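Local coordinates for protein acetyl-CoA C-acetyltransferase (Syntrophomonas wolfei subsp. wolfei, PDB 7N7Z) that probably joins two acetyl-CoA molecules into acetoacetyl-CoA, or runs the reverse thiolytic cleavage, as thiolase-family acetyl-CoA C-acetyltransferases do, at residues A324-V327 against L328-R332; E166-A169 against E170-I174; A98-I101 against A102-I106. All coordinates share one frame; numbering follows the deposited sequence.

Contact 1: A324-V327 against L328-R332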
# COMPACT_ATOMS: atom_id res chain seq x y z
N ALA B 324 -14.01 -17.27 -27.47
CA ALA B 324 -14.45 -17.92 -28.70
C ALA B 324 -14.05 -19.39 -28.70
O ALA B 324 -14.87 -20.27 -29.02
CB ALA B 324 -13.86 -17.20 -29.91
N ALA B 325 -12.80 -19.69 -28.35
CA ALA B 325 -12.37 -21.07 -28.25
C ALA B 325 -13.20 -21.83 -27.23
O ALA B 325 -13.53 -23.01 -27.43
CB ALA B 325 -10.88 -21.14 -27.88
N GLN B 326 -13.55 -21.18 -26.12
CA GLN B 326 -14.37 -21.83 -25.10
C GLN B 326 -15.72 -22.25 -25.67
O GLN B 326 -16.19 -23.36 -25.41
CB GLN B 326 -14.55 -20.89 -23.91
CG GLN B 326 -15.44 -21.44 -22.81
CD GLN B 326 -16.82 -20.79 -22.76
OE1 GLN B 326 -17.07 -19.79 -23.42
NE2 GLN B 326 -17.71 -21.38 -21.97
N VAL B 327 -16.36 -21.37 -26.44
CA VAL B 327 -17.65 -21.70 -27.04
C VAL B 327 -17.50 -22.86 -28.02
O VAL B 327 -18.22 -23.86 -27.95
CB VAL B 327 -18.26 -20.47 -27.72
CG1 VAL B 327 -19.62 -20.81 -28.33
CG2 VAL B 327 -18.38 -19.32 -26.74
N LEU B 328 -16.57 -22.73 -28.96
CA LEU B 328 -16.37 -23.78 -29.95
C LEU B 328 -16.04 -25.11 -29.28
O LEU B 328 -16.34 -26.18 -29.83
CB LEU B 328 -15.27 -23.38 -30.93
CG LEU B 328 -15.54 -22.12 -31.75
CD1 LEU B 328 -14.43 -21.90 -32.76
CD2 LEU B 328 -16.89 -22.18 -32.46
N GLY B 329 -15.42 -25.07 -28.10
CA GLY B 329 -15.23 -26.30 -27.34
C GLY B 329 -16.54 -26.84 -26.80
O GLY B 329 -16.76 -28.05 -26.77
N VAL B 330 -17.44 -25.95 -26.38
CA VAL B 330 -18.75 -26.38 -25.91
C VAL B 330 -19.54 -27.02 -27.05
O VAL B 330 -20.17 -28.06 -26.88
CB VAL B 330 -19.52 -25.20 -25.29
CG1 VAL B 330 -20.99 -25.54 -25.13
CG2 VAL B 330 -18.90 -24.81 -23.95
N VAL B 331 -19.50 -26.39 -28.24
CA VAL B 331 -20.16 -26.97 -29.40
C VAL B 331 -19.64 -28.38 -29.65
O VAL B 331 -20.42 -29.31 -29.94
CB VAL B 331 -19.96 -26.08 -30.64
CG1 VAL B 331 -20.52 -26.75 -31.89
CG2 VAL B 331 -20.60 -24.72 -30.43
N ARG B 332 -18.33 -28.57 -29.55
CA ARG B 332 -17.74 -29.88 -29.82
C ARG B 332 -18.15 -30.89 -28.76
O ARG B 332 -18.61 -31.99 -29.08
CB ARG B 332 -16.22 -29.76 -29.90
CG ARG B 332 -15.54 -30.98 -30.52
CD ARG B 332 -15.63 -30.96 -32.04
NE ARG B 332 -14.85 -29.88 -32.62
CZ ARG B 332 -13.54 -29.89 -32.76
NH1 ARG B 332 -12.81 -30.93 -32.37
NH2 ARG B 332 -12.93 -28.84 -33.30
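V330 and Q326 lie side by side one turn apart on helix 324-336 and point the same way, the amide NE2 of Q326 coming 4.1 Å from CG2 of V330. This is the buried flank. CG2 of V330 also lies 3.4 Å from O of Q326, the acceptor of the backbone N-H of V330 (3.0 Å from N to O). Q326, its CG opposite the backbone N (chi1 177°) and its chain bent at chi2, turns OE1 back to N of A322, while NE2, on the V330 side, donates to O of G293; both ends of the amide are thereby used, which should fix its rotation beside C388, a predicted catalytic residue. L328, V331 and R332 lie on the partly exposed side. L328 lays CG 3.4 Å from O of A324, the acceptor of its own N-H in a nearly straight bond (179° at the hydrogen), and V331 brings CG2 3.5 Å from O of V327. R332 carries its guanidinium off to a weak hydrogen bond with O of Y172. A324 and A325 touch C179, and L328 touches E178 and L182, so helix 176-196 packs against this stretch of helix; L328 also meets I174, just past helix 161-172, while V331 rests on L342 in a loop.

Contact 2: E166-A169 against E170-I174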
# COMPACT_ATOMS: atom_id res chain seq x y z
N GLU B 166 -7.15 -21.50 -23.75
CA GLU B 166 -6.10 -22.05 -24.60
C GLU B 166 -6.07 -23.57 -24.49
O GLU B 166 -5.79 -24.27 -25.47
CB GLU B 166 -4.75 -21.46 -24.23
CG GLU B 166 -4.53 -20.01 -24.66
CD GLU B 166 -4.63 -19.81 -26.16
OE1 GLU B 166 -4.82 -20.80 -26.89
OE2 GLU B 166 -4.51 -18.64 -26.60
N ASN B 167 -6.35 -24.11 -23.30
CA ASN B 167 -6.40 -25.55 -23.14
C ASN B 167 -7.52 -26.16 -23.98
O ASN B 167 -7.34 -27.19 -24.62
CB ASN B 167 -6.58 -25.92 -21.66
CG ASN B 167 -5.35 -25.63 -20.82
OD1 ASN B 167 -5.46 -25.13 -19.70
ND2 ASN B 167 -4.17 -25.95 -21.35
N ILE B 168 -8.69 -25.52 -23.98
CA ILE B 168 -9.81 -26.02 -24.78
C ILE B 168 -9.45 -25.98 -26.26
O ILE B 168 -9.74 -26.92 -27.01
CB ILE B 168 -11.09 -25.22 -24.47
CG1 ILE B 168 -11.74 -25.75 -23.19
CG2 ILE B 168 -12.06 -25.29 -25.65
CD1 ILE B 168 -12.95 -24.95 -22.74
N ALA B 169 -8.83 -24.88 -26.71
CA ALA B 169 -8.42 -24.79 -28.10
C ALA B 169 -7.42 -25.89 -28.44
O ALA B 169 -7.50 -26.49 -29.52
CB ALA B 169 -7.81 -23.42 -28.38
N GLU B 170 -6.49 -26.17 -27.54
CA GLU B 170 -5.50 -27.22 -27.78
C GLU B 170 -6.16 -28.59 -27.84
O GLU B 170 -5.95 -29.36 -28.79
CB GLU B 170 -4.43 -27.19 -26.70
CG GLU B 170 -3.43 -26.06 -26.84
CD GLU B 170 -2.15 -26.31 -26.06
OE1 GLU B 170 -2.24 -26.83 -24.92
OE2 GLU B 170 -1.06 -25.99 -26.58
N LYS B 171 -6.97 -28.92 -26.83
CA LYS B 171 -7.57 -30.25 -26.75
C LYS B 171 -8.38 -30.56 -28.01
O LYS B 171 -8.20 -31.61 -28.63
CB LYS B 171 -8.44 -30.36 -25.50
CG LYS B 171 -9.11 -31.72 -25.33
CD LYS B 171 -10.18 -31.69 -24.25
CE LYS B 171 -10.95 -33.00 -24.21
NZ LYS B 171 -12.11 -32.94 -23.27
N TYR B 172 -9.28 -29.66 -28.38
CA TYR B 172 -10.13 -29.85 -29.55
C TYR B 172 -9.51 -29.28 -30.82
O TYR B 172 -10.13 -29.37 -31.88
CB TYR B 172 -11.50 -29.22 -29.32
CG TYR B 172 -12.31 -29.92 -28.25
CD1 TYR B 172 -12.73 -31.23 -28.43
CD2 TYR B 172 -12.65 -29.28 -27.07
CE1 TYR B 172 -13.47 -31.88 -27.46
CE2 TYR B 172 -13.39 -29.92 -26.10
CZ TYR B 172 -13.80 -31.22 -26.30
OH TYR B 172 -14.54 -31.86 -25.33
N GLY B 173 -8.32 -28.71 -30.74
CA GLY B 173 -7.65 -28.19 -31.92
C GLY B 173 -8.41 -27.08 -32.60
O GLY B 173 -8.61 -27.11 -33.82
N ILE B 174 -8.85 -26.09 -31.83
CA ILE B 174 -9.51 -24.91 -32.37
C ILE B 174 -8.44 -23.91 -32.78
O ILE B 174 -7.48 -23.67 -32.03
CB ILE B 174 -10.48 -24.30 -31.34
CG1 ILE B 174 -11.60 -25.30 -31.00
CG2 ILE B 174 -11.08 -23.00 -31.87
CD1 ILE B 174 -12.31 -25.00 -29.70
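I168 and I174 carry the apolar part of this helix end: the two side chains run alongside each other in the same direction. CG1 of I174, anti to its carbonyl carbon (chi1 -62°), leads CD1 out to 4.1 Å from CG2 of I168. CB of A169 meets CB of I174 at the same distance, 4.1 Å, and CG2 of I168 approaches CD2 of Y172 more loosely, at 4.3 Å. Y172 has CD of K171 over one ring face, offset toward the rim, while NZ of K171 makes a weak hydrogen bond to OH of Y172. Among the charged groups, E166 turns its carboxylate onto the backbone N-H of V245, with a weaker bond to that of V244. The backbone bonds follow the helix from E170 to Y172, then change: N of I174 reaches back five residues to O of A169 (2.7 Å), in the carbonyl plane and on a lone pair, and N of G173 binds O of E170 weakly (3.1 Å). These two bonds, with G173 at positive phi (62°) as the C-prime residue, define a Schellman motif that closes helix 161-172, accompanied by the apolar contact of A169 with I174.

Contact 3: A98-I101 against A102-I106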
# COMPACT_ATOMS: atom_id res chain seq x y z
N ALA B 98 -27.36 -17.05 -7.00
CA ALA B 98 -28.27 -16.22 -6.21
C ALA B 98 -29.72 -16.48 -6.61
O ALA B 98 -30.60 -16.54 -5.75
CB ALA B 98 -27.92 -14.74 -6.38
N THR B 99 -29.97 -16.63 -7.91
CA THR B 99 -31.31 -16.94 -8.37
C THR B 99 -31.80 -18.27 -7.81
O THR B 99 -32.94 -18.38 -7.36
CB THR B 99 -31.34 -16.97 -9.90
OG1 THR B 99 -31.03 -15.67 -10.41
CG2 THR B 99 -32.70 -17.40 -10.42
N GLU B 100 -30.94 -19.29 -7.81
CA GLU B 100 -31.33 -20.59 -7.28
C GLU B 100 -31.63 -20.51 -5.79
O GLU B 100 -32.67 -20.97 -5.32
CB GLU B 100 -30.24 -21.62 -7.55
CG GLU B 100 -30.70 -23.06 -7.39
CD GLU B 100 -29.59 -24.07 -7.56
OE1 GLU B 100 -29.82 -25.12 -8.20
OE2 GLU B 100 -28.47 -23.83 -7.05
N ILE B 101 -30.71 -19.91 -5.02
CA ILE B 101 -30.89 -19.83 -3.57
C ILE B 101 -32.23 -19.17 -3.25
O ILE B 101 -32.98 -19.65 -2.39
CB ILE B 101 -29.72 -19.06 -2.93
CG1 ILE B 101 -28.43 -19.89 -3.02
CG2 ILE B 101 -30.03 -18.73 -1.48
CD1 ILE B 101 -27.17 -19.07 -2.83
N ALA B 102 -32.53 -18.06 -3.92
CA ALA B 102 -33.79 -17.37 -3.68
C ALA B 102 -34.98 -18.23 -4.11
O ALA B 102 -35.97 -18.34 -3.38
CB ALA B 102 -33.81 -16.04 -4.41
N CYS B 103 -34.90 -18.85 -5.29
CA CYS B 103 -36.02 -19.63 -5.79
C CYS B 103 -36.30 -20.84 -4.90
O CYS B 103 -37.46 -21.15 -4.61
CB CYS B 103 -35.75 -20.05 -7.23
SG CYS B 103 -35.87 -18.70 -8.43
N GLN B 104 -35.24 -21.53 -4.46
CA GLN B 104 -35.44 -22.68 -3.60
C GLN B 104 -36.00 -22.27 -2.24
O GLN B 104 -36.75 -23.04 -1.63
CB GLN B 104 -34.13 -23.45 -3.44
CG GLN B 104 -33.69 -24.15 -4.72
CD GLN B 104 -32.43 -24.99 -4.56
OE1 GLN B 104 -32.14 -25.85 -5.39
NE2 GLN B 104 -31.66 -24.73 -3.50
N ASN B 105 -35.65 -21.08 -1.76
CA ASN B 105 -36.30 -20.55 -0.57
C ASN B 105 -37.80 -20.36 -0.81
O ASN B 105 -38.62 -20.63 0.07
CB ASN B 105 -35.66 -19.23 -0.15
CG ASN B 105 -34.67 -19.39 0.99
OD1 ASN B 105 -35.04 -19.82 2.09
ND2 ASN B 105 -33.42 -19.05 0.74
N ILE B 106 -38.16 -19.90 -2.01
CA ILE B 106 -39.58 -19.75 -2.34
C ILE B 106 -40.23 -21.11 -2.55
O ILE B 106 -41.38 -21.32 -2.17
CB ILE B 106 -39.73 -18.84 -3.57
CG1 ILE B 106 -39.20 -17.44 -3.27
CG2 ILE B 106 -41.19 -18.78 -4.01
CD1 ILE B 106 -39.34 -16.45 -4.41
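Q104 lays its extended side chain along that of E100, amide stacked over carboxylate with the planes 26° apart; its OE1 lies 3.7 Å from CG of E100. The same OE1 is also 3.7 Å from OE1 of E100, two acceptors that share NZ of K110 of the second subunit, which probably lets them lie so near: NZ forms a salt bridge to E100 OE1 and a hydrogen bond to Q104 OE1. R97 holds the other carboxylate oxygen, OE2, in a second salt bridge. One residue on, N105 lies beside I101 and grips O of I101 twice, through its backbone N at 3.1 Å and through ND2 at 3.2 Å. The two donors come from opposite faces of that carbonyl plane, and the ND2 bond is bent (136° at the hydrogen), approaching from above the plane. On another flank, C103 has its SG anti to its carbonyl carbon (chi1 -73°), which sets the sulfur 4.0 Å from CG2 of T99; both residues pack on F262 of strand 254-264. A98 and A102 rest on V56 and V116 of the sheet. A leucine in place of Q104 would probably cost K110 of the second subunit the hydrogen bond to the amide oxygen and leave the carboxylate of E100 without its stacked amide. The lysine of the second subunit and R97 of the same chain are likely to balance the negative charge of E100 in this buried polar cluster at the interface.

In the fold
Along the chain contact 3 comes first, on helix 94-107, then contact 2 at the end of helix 161-172, and contact 1 last, on helix 324-336. Contacts 2 and 3 belong to the N-terminal thiolase domain and contact 1 to the C-terminal one. Even so, contacts 1 and 2 are neighbours, their centres about 9 Å apart, and CG2 of I168 packs on O of A325. Contact 3 lies about 29 Å from contact 1 and 35 Å from contact 2, centre to centre, on a helix against the large mixed sheet. Contacts 1 and 2 thus probably help join the two domains beside the predicted catalytic C388, with no other chain touching them, whereas contact 3 belongs to the subunit interface.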